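Local coordinates for putative transcriptional regulator (TetR/AcrR family) (Acinetobacter sp., PDB 3KNW), which probably binds DNA through an N-terminal helix-turn-helix motif and regulates transcription, as members of the TetR/AcrR family do, at the interface of chains A and B. Residues are numbered along the deposited sequence; one frame, centred on the assembly and turned at random. Chains: chain A/B, Putative transcriptional regulator (TetR/AcrR family).

The interface of chains A and B. Residues chain A 171-172, 175-176, 179, 188, 192; chain B 171-172.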
# COMPACT_ATOMS: atom_id res chain seq x y z
N GLN A 171 3.60 -6.92 -5.92
CA GLN A 171 2.93 -5.65 -6.00
C GLN A 171 1.44 -5.82 -5.83
O GLN A 171 0.86 -5.07 -5.11
CB GLN A 171 3.20 -4.99 -7.33
CG GLN A 171 4.55 -4.32 -7.37
CD GLN A 171 4.95 -3.84 -8.73
OE1 GLN A 171 6.09 -3.52 -8.96
NE2 GLN A 171 4.02 -3.80 -9.62
N MSE A 172 0.84 -6.81 -6.48
CA MSE A 172 -0.59 -7.09 -6.38
C MSE A 172 -0.99 -7.47 -5.01
O MSE A 172 -2.03 -7.02 -4.54
CB MSE A 172 -1.01 -8.18 -7.35
CG MSE A 172 -2.48 -8.68 -7.21
SE MSE A 172 -2.73 -10.06 -8.56
CE MSE A 172 -1.93 -11.53 -7.68
N GLY A 175 -1.09 -4.29 -2.81
CA GLY A 175 -2.20 -3.43 -3.10
C GLY A 175 -3.55 -4.02 -2.64
O GLY A 175 -4.43 -3.25 -2.19
N ALA A 176 -3.72 -5.34 -2.85
CA ALA A 176 -4.77 -6.10 -2.22
C ALA A 176 -4.74 -5.96 -0.63
O ALA A 176 -5.78 -5.78 -0.00
CB ALA A 176 -4.66 -7.61 -2.63
N LEU A 179 -6.18 -2.40 0.13
CA LEU A 179 -7.64 -2.32 -0.06
C LEU A 179 -8.38 -3.07 1.02
O LEU A 179 -9.39 -2.60 1.54
CB LEU A 179 -8.09 -2.87 -1.42
CG LEU A 179 -7.74 -2.02 -2.64
CD1 LEU A 179 -8.43 -2.57 -3.92
CD2 LEU A 179 -8.13 -0.53 -2.44
N PRO A 188 -10.33 -8.45 -1.33
CA PRO A 188 -9.28 -8.21 -2.38
C PRO A 188 -8.13 -9.19 -2.39
O PRO A 188 -7.59 -9.50 -3.45
CB PRO A 188 -8.81 -6.79 -2.06
CG PRO A 188 -9.98 -6.13 -1.45
CD PRO A 188 -10.74 -7.20 -0.66
N ALA A 192 -6.72 -11.86 -5.24
CA ALA A 192 -5.29 -12.01 -5.53
C ALA A 192 -4.85 -13.49 -5.54
O ALA A 192 -4.09 -13.93 -6.42
CB ALA A 192 -4.46 -11.29 -4.46
N GLN B 171 -4.73 -3.28 -8.11
CA GLN B 171 -3.95 -3.67 -7.01
C GLN B 171 -2.47 -3.58 -7.34
O GLN B 171 -1.69 -3.15 -6.48
CB GLN B 171 -4.30 -5.10 -6.57
CG GLN B 171 -5.66 -5.24 -5.86
CD GLN B 171 -6.07 -6.69 -5.69
OE1 GLN B 171 -5.31 -7.60 -5.97
NE2 GLN B 171 -7.25 -6.91 -5.22
N MSE B 172 -2.08 -3.99 -8.55
CA MSE B 172 -0.65 -3.95 -8.96
C MSE B 172 -0.15 -2.54 -8.83
O MSE B 172 0.92 -2.28 -8.23
CB MSE B 172 -0.47 -4.46 -10.40
CG MSE B 172 1.00 -4.69 -10.82
SE MSE B 172 1.19 -5.56 -12.46
CE MSE B 172 0.15 -4.36 -13.46
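B:Gln171 reaches across the interface of chains A and B and lays its side chain over A:Ala176, its amide ending between helices 162-183 and 187-200 of chain A. The first torsion (chi1 -72°) sets CG beside its own backbone N, and the chain then runs extended, which carries the amide to A:Pro188. There NE2 of B:Gln171 donates a hydrogen bond to the main-chain O of A:Pro188 at 3.2 Å. The bond is bent, and the donor stands above the carbonyl plane rather than on a lone pair, which argues for a modest tether. The flat amide is supported by the methyl of A:Ala176, whose CB lies 3.5 Å from the amide carbon CD of B:Gln171. OE1 of B:Gln171 points away from A:Pro188, to 3.3 Å from CG of A:Met172, a selenomethionine whose side chain passes aslant that of B:Gln171. CA of A:Gly175 comes to 3.4 Å from the backbone O of B:Gln171, evidence of close backbone approach. CA of A:Met172 and CA of B:Met172 lie 4.1 Å apart, consistent with this. On the twin side the amide of A:Gln171 is turned about half a turn (chi3 -166° against 7°), placing NE2 of A:Gln171 3.4 Å from CG of B:Met172; at 2.45 Å resolution the two amide orientations may not be distinguished. The site lies where the paired 162-183 helices cross near the two-fold axis, flanked by helix 187-200, in the C-terminal helical region through which TetR-family proteins typically dimerise.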